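Local atomic coordinates of subclass B1 metallo-beta-lactamase (PDB entry 6T5L), a protein that probably hydrolyses beta-lactam antibiotics, carbapenems included, as a zinc-dependent subclass B1 metallo-beta-lactamase. Residues C180-I185 / D231-L236; E155-G160 / K208-N213; I34-S39 / A50-L55. All coordinates share one frame; numbering follows the deposited sequence.

Interaction 1: C180-I185 / D231-L236; sequences CLIKEI and DYTIKL. With ZN (zinc ion), chain D.
With chi1 near -59°, T233 sets OG1 anti to its own carbonyl carbon and CG2 anti to its backbone N, and the two branches meet K183 and L181 at different points of the 180-185 loop. OG1 accepts the backbone N-H of K183, with K183 N to T233 OG1 at 2.9 Å and an N-H...O angle of 157°. The same hydroxyl donates to the carbonyl oxygen of L229, one turn back in helix 228-237, so its rotation is fixed from both ends: it gives to its own helix and receives from the loop. The methyl CG2 of T233 lies 3.4 Å from L181 O, a carbonyl that W200 NE1 hydrogen-bonds.

Y232, one residue earlier, has CG anti to its backbone N (chi1 174°), which carries the ring out to the far end of the loop segment. I185 CA stands over one face, displaced toward the rim, while I185 CD1 reaches back to Y232 CB at 3.7 Å. K183 CB approaches the ring edge, and E184 O comes in obliquely, 3.5 Å from Y232 CE2. The phenol oxygen bonds A187 O further along the same loop. K183 CG, anti to its carbonyl carbon, packs crosswise on L236 CD2 at 3.9 Å; the bend at chi2 then turns the chain away from the helix, toward a weak bond from NZ to K189 O. E184 points away from the helix, and its OE2 accepts the N-H of K223.

At the start of the loop C180 SG binds zinc at 2.1 Å, with water 1 at 2.3 Å from the metal. The loop is held to the C-terminal helix through K183 N and T233, and its cysteine joins D100 and H221 in the Asp-Cys-His zinc site of B1 metallo-beta-lactamases.

Interaction 2: E155-G160 / K208-N213; sequences EYFGEG and KLKYPN
F157 presents its CE1-CZ edge to the aliphatic chain of K210, with CE1 3.7 Å from K210 CB and CG of the lysine lying in the plane of the ring. This joins two parts of the metallo-beta-lactamase αβ/βα sandwich: the loop that follows strand 150-155, and the C-terminal end of helix 200-210, which lies against it. T203, K206 and V207 of the same helix also touch F157, so the ring is buried along the helix side.

Where the helix gives out, Y211 is the first residue to leave helical backbone angles, and its ring folds back to meet the tip of F157. F157 CZ comes within 3.9 Å of Y211 CE2, and the phenol oxygen lies in the plane of the F157 ring at its edge. The ring planes meet obliquely, at 71°, with centroids 5.9 Å apart. K210 CB sits 4.1 Å above the centre of the Y211 ring, so the lysine stem touches both aromatics. The ring of Y169 meets Y211 as well, and a magnesium ion lies about 5 Å from the Y211 side chain.

E155, at the end of its strand, runs out extended to reach the same lysine. The K210 chain, bent at chi2 (105°), passes along F157 before crossing the glutamate at about a right angle. The chain ends in a salt bridge: K210 NZ donates to E155 OE1 at 2.8 Å, on that oxygen's syn lone pair, the side facing OE2.

Interaction 3: I34-S39 / A50-L55; sequences IYEHIS and ACNGML
C51 O is gripped twice: S39 N donates to it at 3.0 Å, in the carbonyl plane, and water 2 donates at 2.8 Å. Water 2 also lies 2.7 Å from S39 OG and 2.7 Å from H37 ND1, hydrogen-bonded to both, and sits at the edge of the H37 ring in its plane; S39 OG has T69 N as a further partner.

H37 holds CG between its backbone N and carbonyl carbon (chi1 68°), which lays the ring across the opposite strand. G53 CA then sits 3.5 Å from the ring centroid, a CH-pi contact over the face that the bare glycine permits. The other ring nitrogen, NE2, has weak bonds to F65 O and D66 O. This is the antiparallel hairpin of strands 34-41 and 49-58 in the N-terminal sheet of the sandwich, with Y35-L55, H37-G53 and S39-C51 as its hydrogen-bonded pairs.

Helix 71-83 covers L55 and H37 on that face. On the other, N52 lies alongside I38, its OD1 3.5 Å from I38 CG1, while ND2 serves P219 O and G222 O; E36 OE2 bonds N28 ND2. I34 CD1 packs on M54 SD at 3.9 Å.

How the interactions relate
Interactions 1 and 2 are neighbours, their centres 12 Å apart. D231 and K208 form a salt bridge between helices 228-237 and 200-210, I234 CD1 packs on K208 CD at 3.7 Å, and L181 CD1 meets G160 CA at 3.5 Å. That last touch joins two metal-bearing loops, since C180 and H161, zinc ligands of different sites, are next in sequence to L181 and G160. Interaction 3 lies farther off, its centre 18 Å from that of interaction 1 and 20 Å from that of interaction 2 (nearest atoms about 6 and 10 Å). The side chain of C51 is about 6 Å from the zinc that C180 binds, and A50 O bonds ND1 of H221, whose NE2 binds the same zinc.

Interaction 1: C180-I185 / D231-L236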
ATOM      1  N   CYS A 180      -0.675   5.277   4.011  1.00 38.53           N
ATOM      2  CA  CYS A 180      -1.054   6.065   5.179  1.00 43.43           C
ATOM      3  C   CYS A 180      -0.498   7.463   5.196  1.00 38.42           C
ATOM      4  O   CYS A 180      -0.941   8.274   6.015  1.00 41.35           O
ATOM      5  CB  CYS A 180      -0.619   5.325   6.428  1.00 51.33           C
ATOM      6  SG  CYS A 180      -1.281   3.666   6.489  1.00 65.05           S
ATOM      7  N   LEU A 181       0.424   7.790   4.307  1.00 39.27           N
ATOM      8  CA  LEU A 181       0.683   9.202   4.068  1.00 40.69           C
ATOM      9  C   LEU A 181      -0.539   9.984   3.570  1.00 40.30           C
ATOM     10  O   LEU A 181      -0.589  11.202   3.761  1.00 44.65           O
ATOM     11  CB  LEU A 181       1.821   9.321   3.069  1.00 37.61           C
ATOM     12  CG  LEU A 181       2.318  10.724   2.734  1.00 41.87           C
ATOM     13  CD1 LEU A 181       3.239  11.380   3.744  1.00 39.54           C
ATOM     14  CD2 LEU A 181       3.003  10.540   1.350  1.00 42.34           C
ATOM     15  N   ILE A 182      -1.532   9.333   2.988  1.00 40.94           N
ATOM     16  CA  ILE A 182      -2.670  10.009   2.372  1.00 43.96           C
ATOM     17  C   ILE A 182      -3.925   9.634   3.141  1.00 46.54           C
ATOM     18  O   ILE A 182      -4.212   8.444   3.323  1.00 45.63           O
ATOM     19  CB  ILE A 182      -2.831   9.631   0.882  1.00 42.70           C
ATOM     20  CG1 ILE A 182      -1.622  10.081   0.085  1.00 42.02           C
ATOM     21  CG2 ILE A 182      -4.084  10.272   0.270  1.00 45.89           C
ATOM     22  CD1 ILE A 182      -1.202  11.596   0.334  1.00 41.24           C
ATOM     23  N   LYS A 183      -4.690  10.640   3.542  1.00 45.47           N
ATOM     24  CA  LYS A 183      -5.940  10.443   4.251  1.00 48.46           C
ATOM     25  C   LYS A 183      -7.097  10.456   3.247  1.00 49.30           C
ATOM     26  O   LYS A 183      -6.984  11.005   2.149  1.00 48.71           O
ATOM     27  CB  LYS A 183      -6.176  11.557   5.300  1.00 51.28           C
ATOM     28  CG  LYS A 183      -5.146  11.695   6.440  1.00 52.38           C
ATOM     29  CD  LYS A 183      -4.877  10.378   7.191  1.00 46.87           C
ATOM     30  CE  LYS A 183      -4.325  10.642   8.564  1.00 51.07           C
ATOM     31  NZ  LYS A 183      -3.789   9.443   9.164  1.00 46.40           N
ATOM     32  N   GLU A 184      -8.207   9.854   3.652  1.00 48.54           N
ATOM     33  CA  GLU A 184      -9.493   9.952   3.000  1.00 52.38           C
ATOM     34  C   GLU A 184     -10.118  11.291   3.374  1.00 52.51           C
ATOM     35  O   GLU A 184      -9.689  11.971   4.332  1.00 49.45           O
ATOM     36  CB  GLU A 184     -10.388   8.761   3.411  1.00 52.17           C
ATOM     37  CG  GLU A 184     -11.036   8.936   4.783  1.00 54.16           C
ATOM     38  CD  GLU A 184     -12.172   7.933   5.100  1.00 58.36           C
ATOM     39  OE1 GLU A 184     -12.281   7.595   6.298  1.00 59.73           O
ATOM     40  OE2 GLU A 184     -12.956   7.522   4.198  1.00 58.71           O
ATOM     41  N   ILE A 185     -11.106  11.694   2.581  1.00 53.37           N
ATOM     42  CA  ILE A 185     -11.795  12.956   2.837  1.00 54.29           C
ATOM     43  C   ILE A 185     -12.393  12.949   4.239  1.00 59.25           C
ATOM     44  O   ILE A 185     -13.023  11.979   4.672  1.00 62.10           O
ATOM     45  CB  ILE A 185     -12.856  13.205   1.759  1.00 54.64           C
ATOM     46  CG1 ILE A 185     -12.176  13.235   0.405  1.00 54.49           C
ATOM     47  CG2 ILE A 185     -13.586  14.572   1.986  1.00 57.62           C
ATOM     48  CD1 ILE A 185     -11.256  14.486   0.190  1.00 54.96           C
ATOM     49  N   ASP A 231      -5.213  17.064  -1.725  1.00 62.86           N
ATOM     50  CA  ASP A 231      -5.506  18.414  -1.267  1.00 67.24           C
ATOM     51  C   ASP A 231      -5.970  18.396   0.172  1.00 59.06           C
ATOM     52  O   ASP A 231      -5.530  19.207   0.995  1.00 55.42           O
ATOM     53  CB  ASP A 231      -6.604  19.066  -2.122  1.00 73.63           C
ATOM     54  CG  ASP A 231      -6.144  19.438  -3.498  1.00 74.33           C
ATOM     55  OD1 ASP A 231      -4.948  19.734  -3.661  1.00 77.00           O
ATOM     56  OD2 ASP A 231      -7.006  19.489  -4.405  1.00 72.31           O
ATOM     57  N   TYR A 232      -6.888  17.486   0.490  1.00 54.04           N
ATOM     58  CA  TYR A 232      -7.413  17.430   1.840  1.00 53.36           C
ATOM     59  C   TYR A 232      -6.300  17.083   2.848  1.00 51.74           C
ATOM     60  O   TYR A 232      -6.226  17.674   3.925  1.00 49.91           O
ATOM     61  CB  TYR A 232      -8.584  16.439   1.884  1.00 49.60           C
ATOM     62  CG  TYR A 232      -9.043  16.246   3.294  1.00 47.08           C
ATOM     63  CD1 TYR A 232     -10.021  17.109   3.872  1.00 50.82           C
ATOM     64  CD2 TYR A 232      -8.449  15.270   4.084  1.00 45.35           C
ATOM     65  CE1 TYR A 232     -10.392  16.950   5.227  1.00 55.53           C
ATOM     66  CE2 TYR A 232      -8.802  15.119   5.435  1.00 49.14           C
ATOM     67  CZ  TYR A 232      -9.766  15.930   5.994  1.00 52.43           C
ATOM     68  OH  TYR A 232     -10.076  15.686   7.305  1.00 50.21           O
ATOM     69  N   THR A 233      -5.378  16.187   2.484  1.00 47.49           N
ATOM     70  CA  THR A 233      -4.291  15.811   3.398  1.00 48.91           C
ATOM     71  C   THR A 233      -3.288  16.952   3.566  1.00 49.83           C
ATOM     72  O   THR A 233      -2.807  17.205   4.674  1.00 50.33           O
ATOM     73  CB  THR A 233      -3.610  14.520   2.889  1.00 48.89           C
ATOM     74  OG1 THR A 233      -4.574  13.443   2.804  1.00 42.23           O
ATOM     75  CG2 THR A 233      -2.480  14.060   3.789  1.00 48.61           C
ATOM     76  N   ILE A 234      -2.991  17.681   2.489  1.00 53.03           N
ATOM     77  CA  ILE A 234      -2.123  18.850   2.606  1.00 53.43           C
ATOM     78  C   ILE A 234      -2.699  19.815   3.630  1.00 58.57           C
ATOM     79  O   ILE A 234      -1.965  20.407   4.437  1.00 61.76           O
ATOM     80  CB  ILE A 234      -1.971  19.535   1.235  1.00 57.04           C
ATOM     81  CG1 ILE A 234      -1.181  18.673   0.254  1.00 56.98           C
ATOM     82  CG2 ILE A 234      -1.394  20.994   1.379  1.00 59.18           C
ATOM     83  CD1 ILE A 234      -1.353  19.187  -1.211  1.00 59.02           C
ATOM     84  N   LYS A 235      -4.010  20.068   3.549  1.00 60.33           N
ATOM     85  CA  LYS A 235      -4.604  21.126   4.355  1.00 64.01           C
ATOM     86  C   LYS A 235      -4.761  20.676   5.801  1.00 62.73           C
ATOM     87  O   LYS A 235      -4.563  21.482   6.717  1.00 62.86           O
ATOM     88  CB  LYS A 235      -5.951  21.570   3.761  1.00 64.27           C
ATOM     89  N   LEU A 236      -5.071  19.385   5.997  1.00 58.15           N
ATOM     90  CA  LEU A 236      -5.134  18.791   7.329  1.00 61.10           C
ATOM     91  C   LEU A 236      -3.877  19.043   8.157  1.00 59.49           C
ATOM     92  O   LEU A 236      -3.981  19.318   9.349  1.00 59.86           O
ATOM     93  CB  LEU A 236      -5.365  17.273   7.219  1.00 56.53           C
ATOM     94  CG  LEU A 236      -5.736  16.570   8.531  1.00 52.95           C
ATOM     95  CD1 LEU A 236      -7.034  17.157   9.121  1.00 55.14           C
ATOM     96  CD2 LEU A 236      -5.890  15.062   8.238  1.00 46.90           C
TER
HETATM   97 ZN    ZN D 302      -2.046   3.099   8.409  0.65 49.77          ZN
HETATM   98  O   HOH W   1      -2.559   5.179   9.279  1.00 62.88           O

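Interaction 2: E155-G160 / K208-N213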
ATOM      1  N   GLU A 155       7.842   5.195  -4.811  1.00 42.44           N
ATOM      2  CA  GLU A 155       8.705   6.366  -4.709  1.00 47.40           C
ATOM      3  C   GLU A 155       8.581   6.993  -3.328  1.00 43.70           C
ATOM      4  O   GLU A 155       7.489   7.125  -2.783  1.00 41.08           O
ATOM      5  CB  GLU A 155       8.385   7.421  -5.791  1.00 50.73           C
ATOM      6  CG  GLU A 155       9.400   8.581  -5.758  1.00 52.25           C
ATOM      7  CD  GLU A 155       9.453   9.404  -7.054  1.00 55.08           C
ATOM      8  OE1 GLU A 155      10.016  10.503  -7.034  1.00 54.32           O
ATOM      9  OE2 GLU A 155       8.938   8.947  -8.115  1.00 56.94           O
ATOM     10  N   TYR A 156       9.701   7.427  -2.790  1.00 46.86           N
ATOM     11  CA  TYR A 156       9.735   8.189  -1.545  1.00 48.40           C
ATOM     12  C   TYR A 156       9.801   9.696  -1.824  1.00 48.66           C
ATOM     13  O   TYR A 156      10.713  10.160  -2.528  1.00 48.64           O
ATOM     14  CB  TYR A 156      10.949   7.784  -0.721  1.00 47.96           C
ATOM     15  CG  TYR A 156      11.197   8.619   0.500  1.00 50.71           C
ATOM     16  CD1 TYR A 156      10.446   8.407   1.656  1.00 51.95           C
ATOM     17  CD2 TYR A 156      12.200   9.588   0.527  1.00 50.28           C
ATOM     18  CE1 TYR A 156      10.666   9.120   2.795  1.00 51.75           C
ATOM     19  CE2 TYR A 156      12.459  10.292   1.681  1.00 53.16           C
ATOM     20  CZ  TYR A 156      11.682  10.040   2.821  1.00 53.43           C
ATOM     21  OH  TYR A 156      11.852  10.746   3.979  1.00 54.25           O
ATOM     22  N   PHE A 157       8.878  10.453  -1.196  1.00 44.34           N
ATOM     23  CA  PHE A 157       8.713  11.881  -1.413  1.00 45.87           C
ATOM     24  C   PHE A 157       9.110  12.702  -0.199  1.00 48.02           C
ATOM     25  O   PHE A 157       9.230  13.915  -0.335  1.00 49.65           O
ATOM     26  CB  PHE A 157       7.255  12.247  -1.811  1.00 42.55           C
ATOM     27  CG  PHE A 157       6.898  11.822  -3.187  1.00 42.35           C
ATOM     28  CD1 PHE A 157       7.097  12.673  -4.277  1.00 51.51           C
ATOM     29  CD2 PHE A 157       6.393  10.573  -3.417  1.00 41.94           C
ATOM     30  CE1 PHE A 157       6.785  12.282  -5.565  1.00 49.52           C
ATOM     31  CE2 PHE A 157       6.089  10.157  -4.716  1.00 42.70           C
ATOM     32  CZ  PHE A 157       6.315  11.023  -5.791  1.00 41.90           C
ATOM     33  N   GLY A 158       9.378  12.065   0.956  1.00 48.65           N
ATOM     34  CA  GLY A 158       9.614  12.739   2.233  1.00 49.75           C
ATOM     35  C   GLY A 158       8.862  12.078   3.383  1.00 48.42           C
ATOM     36  O   GLY A 158       8.062  11.158   3.203  1.00 45.78           O
ATOM     37  N   GLU A 159       9.087  12.603   4.573  1.00 48.56           N
ATOM     38  CA  GLU A 159       8.456  12.100   5.769  1.00 47.78           C
ATOM     39  C   GLU A 159       7.037  12.619   5.933  1.00 52.12           C
ATOM     40  O   GLU A 159       6.689  13.731   5.496  1.00 51.56           O
ATOM     41  CB  GLU A 159       9.277  12.474   7.005  1.00 47.41           C
ATOM     42  CG  GLU A 159      10.747  12.007   6.856  1.00 47.41           C
ATOM     43  CD  GLU A 159      11.589  12.235   8.057  1.00 53.71           C
ATOM     44  OE1 GLU A 159      12.812  12.020   7.909  1.00 57.71           O
ATOM     45  OE2 GLU A 159      11.078  12.631   9.143  1.00 55.98           O
ATOM     46  N   GLY A 160       6.209  11.757   6.544  1.00 49.53           N
ATOM     47  CA  GLY A 160       4.797  11.977   6.806  1.00 43.60           C
ATOM     48  C   GLY A 160       4.279  11.208   8.010  1.00 43.13           C
ATOM     49  O   GLY A 160       4.618  11.454   9.190  1.00 43.35           O
ATOM     50  N   LYS A 208       1.514  15.534  -4.976  1.00 43.32           N
ATOM     51  CA  LYS A 208       0.537  16.179  -5.829  1.00 48.26           C
ATOM     52  C   LYS A 208       1.188  16.726  -7.091  1.00 51.18           C
ATOM     53  O   LYS A 208       0.641  16.601  -8.206  1.00 51.19           O
ATOM     54  CB  LYS A 208      -0.131  17.299  -5.043  1.00 52.66           C
ATOM     55  CG  LYS A 208      -1.116  18.092  -5.802  1.00 60.18           C
ATOM     56  CD  LYS A 208      -1.661  19.199  -4.947  1.00 65.46           C
ATOM     57  CE  LYS A 208      -2.114  20.389  -5.813  1.00 71.39           C
ATOM     58  NZ  LYS A 208      -3.550  20.610  -5.583  1.00 73.36           N
ATOM     59  N   LEU A 209       2.341  17.368  -6.924  1.00 53.14           N
ATOM     60  CA  LEU A 209       3.045  17.935  -8.063  1.00 54.61           C
ATOM     61  C   LEU A 209       3.439  16.848  -9.052  1.00 54.91           C
ATOM     62  O   LEU A 209       3.395  17.057 -10.263  1.00 55.76           O
ATOM     63  CB  LEU A 209       4.266  18.684  -7.553  1.00 54.63           C
ATOM     64  CG  LEU A 209       5.116  19.312  -8.657  1.00 61.73           C
ATOM     65  CD1 LEU A 209       4.406  20.581  -9.144  1.00 63.78           C
ATOM     66  CD2 LEU A 209       6.487  19.612  -8.139  1.00 65.92           C
ATOM     67  N   LYS A 210       3.819  15.669  -8.541  1.00 53.11           N
ATOM     68  CA  LYS A 210       4.283  14.586  -9.396  1.00 57.65           C
ATOM     69  C   LYS A 210       3.143  13.894 -10.139  1.00 57.30           C
ATOM     70  O   LYS A 210       3.366  13.364 -11.231  1.00 60.17           O
ATOM     71  CB  LYS A 210       5.049  13.565  -8.540  1.00 60.75           C
ATOM     72  CG  LYS A 210       5.976  12.663  -9.332  1.00 66.46           C
ATOM     73  CD  LYS A 210       7.400  13.069  -9.152  1.00 73.50           C
ATOM     74  CE  LYS A 210       8.359  12.098  -9.854  1.00 81.81           C
ATOM     75  NZ  LYS A 210       9.752  12.139  -9.295  1.00 85.59           N
ATOM     76  N   TYR A 211       1.918  13.937  -9.613  1.00 54.34           N
ATOM     77  CA  TYR A 211       0.802  13.175 -10.177  1.00 54.22           C
ATOM     78  C   TYR A 211      -0.405  14.061 -10.466  1.00 55.05           C
ATOM     79  O   TYR A 211      -1.515  13.790  -9.991  1.00 53.96           O
ATOM     80  CB  TYR A 211       0.438  12.042  -9.214  1.00 51.36           C
ATOM     81  CG  TYR A 211       1.598  11.097  -8.962  1.00 48.62           C
ATOM     82  CD1 TYR A 211       2.297  10.525 -10.023  1.00 54.72           C
ATOM     83  CD2 TYR A 211       1.979  10.764  -7.704  1.00 46.26           C
ATOM     84  CE1 TYR A 211       3.337   9.650  -9.820  1.00 55.65           C
ATOM     85  CE2 TYR A 211       3.024   9.875  -7.475  1.00 47.52           C
ATOM     86  CZ  TYR A 211       3.688   9.319  -8.529  1.00 56.34           C
ATOM     87  OH  TYR A 211       4.756   8.465  -8.286  1.00 62.70           O
ATOM     88  N   PRO A 212      -0.233  15.121 -11.274  1.00 53.44           N
ATOM     89  CA  PRO A 212      -1.374  15.997 -11.576  1.00 55.93           C
ATOM     90  C   PRO A 212      -2.524  15.300 -12.308  1.00 57.99           C
ATOM     91  O   PRO A 212      -3.660  15.774 -12.242  1.00 63.59           O
ATOM     92  CB  PRO A 212      -0.746  17.102 -12.454  1.00 61.00           C
ATOM     93  CG  PRO A 212       0.455  16.394 -13.123  1.00 58.17           C
ATOM     94  CD  PRO A 212       0.970  15.469 -12.050  1.00 52.16           C
ATOM     95  N   ASN A 213      -2.285  14.201 -13.013  1.00 56.96           N
ATOM     96  CA  ASN A 213      -3.349  13.560 -13.783  1.00 62.17           C
ATOM     97  C   ASN A 213      -3.939  12.342 -13.075  1.00 58.30           C
ATOM     98  O   ASN A 213      -4.662  11.556 -13.706  1.00 57.48           O
ATOM     99  CB  ASN A 213      -2.829  13.166 -15.160  1.00 73.24           C
ATOM    100  CG  ASN A 213      -2.395  14.366 -15.973  1.00 82.01           C
ATOM    101  OD1 ASN A 213      -3.135  15.343 -16.117  1.00 84.29           O
ATOM    102  ND2 ASN A 213      -1.170  14.322 -16.463  1.00 84.21           N
TER

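Interaction 3: I34-S39 / A50-L55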
ATOM      1  N   ILE A  34      -6.423  -2.403 -11.651  1.00 46.81           N
ATOM      2  CA  ILE A  34      -6.233  -1.881 -10.313  1.00 45.72           C
ATOM      3  C   ILE A  34      -7.342  -2.387  -9.417  1.00 41.73           C
ATOM      4  O   ILE A  34      -8.495  -2.017  -9.589  1.00 41.72           O
ATOM      5  CB  ILE A  34      -6.197  -0.339 -10.281  1.00 44.43           C
ATOM      6  CG1 ILE A  34      -4.965   0.201 -10.958  1.00 47.89           C
ATOM      7  CG2 ILE A  34      -6.343   0.152  -8.820  1.00 43.09           C
ATOM      8  CD1 ILE A  34      -3.692  -0.079 -10.284  1.00 47.92           C
ATOM      9  N   TYR A  35      -6.956  -3.098  -8.393  1.00 38.12           N
ATOM     10  CA  TYR A  35      -7.818  -3.676  -7.388  1.00 41.49           C
ATOM     11  C   TYR A  35      -7.340  -3.125  -6.046  1.00 41.89           C
ATOM     12  O   TYR A  35      -6.149  -2.858  -5.878  1.00 41.33           O
ATOM     13  CB  TYR A  35      -7.702  -5.224  -7.406  1.00 39.31           C
ATOM     14  CG  TYR A  35      -8.182  -5.935  -8.686  1.00 41.32           C
ATOM     15  CD1 TYR A  35      -7.442  -5.898  -9.829  1.00 42.48           C
ATOM     16  CD2 TYR A  35      -9.326  -6.708  -8.683  1.00 41.74           C
ATOM     17  CE1 TYR A  35      -7.846  -6.521 -10.964  1.00 46.95           C
ATOM     18  CE2 TYR A  35      -9.767  -7.366  -9.849  1.00 45.15           C
ATOM     19  CZ  TYR A  35      -9.014  -7.268 -10.983  1.00 48.29           C
ATOM     20  OH  TYR A  35      -9.383  -7.907 -12.150  1.00 53.00           O
ATOM     21  N   GLU A  36      -8.276  -2.901  -5.136  1.00 41.47           N
ATOM     22  CA  GLU A  36      -8.042  -2.471  -3.769  1.00 37.21           C
ATOM     23  C   GLU A  36      -8.360  -3.655  -2.844  1.00 41.45           C
ATOM     24  O   GLU A  36      -9.403  -4.329  -3.007  1.00 42.62           O
ATOM     25  CB  GLU A  36      -8.940  -1.272  -3.446  1.00 42.45           C
ATOM     26  CG  GLU A  36      -8.848  -0.769  -2.010  1.00 43.63           C
ATOM     27  CD  GLU A  36      -9.943   0.174  -1.553  1.00 47.59           C
ATOM     28  OE1 GLU A  36      -9.541   1.103  -0.826  1.00 48.40           O
ATOM     29  OE2 GLU A  36     -11.175   0.004  -1.830  1.00 47.54           O
ATOM     30  N   HIS A  37      -7.418  -3.982  -1.958  1.00 36.87           N
ATOM     31  CA  HIS A  37      -7.653  -5.007  -0.947  1.00 35.63           C
ATOM     32  C   HIS A  37      -7.869  -4.325   0.397  1.00 37.05           C
ATOM     33  O   HIS A  37      -7.204  -3.323   0.719  1.00 39.21           O
ATOM     34  CB  HIS A  37      -6.528  -6.068  -0.917  1.00 35.96           C
ATOM     35  CG  HIS A  37      -5.172  -5.631  -0.443  1.00 36.18           C
ATOM     36  ND1 HIS A  37      -4.872  -5.473   0.896  1.00 39.86           N
ATOM     37  CD2 HIS A  37      -3.983  -5.504  -1.108  1.00 36.37           C
ATOM     38  CE1 HIS A  37      -3.577  -5.216   1.037  1.00 39.20           C
ATOM     39  NE2 HIS A  37      -3.014  -5.229  -0.165  1.00 37.88           N
ATOM     40  N   ILE A  38      -8.845  -4.823   1.135  1.00 36.97           N
ATOM     41  CA  ILE A  38      -9.210  -4.286   2.454  1.00 43.26           C
ATOM     42  C   ILE A  38      -9.240  -5.428   3.473  1.00 44.05           C
ATOM     43  O   ILE A  38      -9.875  -6.467   3.228  1.00 38.61           O
ATOM     44  CB  ILE A  38     -10.573  -3.573   2.408  1.00 46.17           C
ATOM     45  CG1 ILE A  38     -10.623  -2.572   1.227  1.00 45.38           C
ATOM     46  CG2 ILE A  38     -10.922  -2.880   3.743  1.00 48.80           C
ATOM     47  CD1 ILE A  38     -11.982  -1.707   1.175  1.00 49.80           C
ATOM     48  N   SER A  39      -8.520  -5.248   4.596  1.00 43.76           N
ATOM     49  CA  SER A  39      -8.451  -6.242   5.665  1.00 46.90           C
ATOM     50  C   SER A  39      -8.526  -5.490   6.991  1.00 50.51           C
ATOM     51  O   SER A  39      -8.601  -4.242   7.040  1.00 48.61           O
ATOM     52  CB  SER A  39      -7.183  -7.141   5.572  1.00 45.91           C
ATOM     53  OG  SER A  39      -5.965  -6.363   5.566  1.00 41.27           O
ATOM     54  N   ALA A  50     -10.185  -0.991   9.483  1.00 59.14           N
ATOM     55  CA  ALA A  50     -10.021  -1.336   8.085  1.00 55.62           C
ATOM     56  C   ALA A  50      -8.745  -0.715   7.522  1.00 53.42           C
ATOM     57  O   ALA A  50      -8.374   0.421   7.850  1.00 49.84           O
ATOM     58  CB  ALA A  50     -11.250  -0.892   7.281  1.00 51.45           C
ATOM     59  N   CYS A  51      -8.060  -1.483   6.687  1.00 53.23           N
ATOM     60  CA  CYS A  51      -6.712  -1.140   6.249  1.00 54.38           C
ATOM     61  C   CYS A  51      -6.626  -1.506   4.766  1.00 51.21           C
ATOM     62  O   CYS A  51      -7.038  -2.613   4.361  1.00 48.48           O
ATOM     63  CB  CYS A  51      -5.649  -1.893   7.081  1.00 57.57           C
ATOM     64  SG  CYS A  51      -5.478  -1.454   8.793  1.00 55.97           S
ATOM     65  N   ASN A  52      -6.157  -0.554   3.948  1.00 44.01           N
ATOM     66  CA  ASN A  52      -6.213  -0.718   2.493  1.00 43.14           C
ATOM     67  C   ASN A  52      -4.845  -1.070   1.935  1.00 42.30           C
ATOM     68  O   ASN A  52      -3.831  -0.552   2.406  1.00 40.00           O
ATOM     69  CB  ASN A  52      -6.649   0.554   1.767  1.00 40.67           C
ATOM     70  CG  ASN A  52      -8.034   0.984   2.148  1.00 43.50           C
ATOM     71  OD1 ASN A  52      -8.845   0.155   2.535  1.00 44.67           O
ATOM     72  ND2 ASN A  52      -8.287   2.284   2.114  1.00 38.69           N
ATOM     73  N   GLY A  53      -4.842  -1.891   0.877  1.00 41.05           N
ATOM     74  CA  GLY A  53      -3.748  -1.923  -0.053  1.00 40.00           C
ATOM     75  C   GLY A  53      -4.130  -1.912  -1.516  1.00 40.43           C
ATOM     76  O   GLY A  53      -5.317  -1.773  -1.884  1.00 39.12           O
ATOM     77  N   MET A  54      -3.105  -2.109  -2.374  1.00 41.58           N
ATOM     78  CA  MET A  54      -3.309  -2.007  -3.836  1.00 38.59           C
ATOM     79  C   MET A  54      -2.757  -3.285  -4.482  1.00 39.53           C
ATOM     80  O   MET A  54      -1.625  -3.747  -4.191  1.00 43.42           O
ATOM     81  CB  MET A  54      -2.672  -0.703  -4.526  1.00 37.86           C
ATOM     82  CG  MET A  54      -3.214  -0.466  -6.006  1.00 36.67           C
ATOM     83  SD  MET A  54      -2.897   1.126  -6.640  0.80 44.70           S
ATOM     84  CE  MET A  54      -1.097   0.908  -7.023  0.80 34.03           C
ATOM     85  N   LEU A  55      -3.578  -3.822  -5.375  1.00 42.10           N
ATOM     86  CA  LEU A  55      -3.162  -4.902  -6.246  1.00 41.83           C
ATOM     87  C   LEU A  55      -3.124  -4.342  -7.648  1.00 41.76           C
ATOM     88  O   LEU A  55      -4.135  -3.820  -8.132  1.00 43.44           O
ATOM     89  CB  LEU A  55      -4.151  -6.052  -6.164  1.00 43.68           C
ATOM     90  CG  LEU A  55      -4.159  -7.022  -5.010  1.00 48.79           C
ATOM     91  CD1 LEU A  55      -4.764  -8.338  -5.616  1.00 50.62           C
ATOM     92  CD2 LEU A  55      -2.830  -7.313  -4.391  0.33 49.61           C
TER
HETATM   93  O   HOH W   2      -5.579  -4.806   3.403  1.00 36.52           O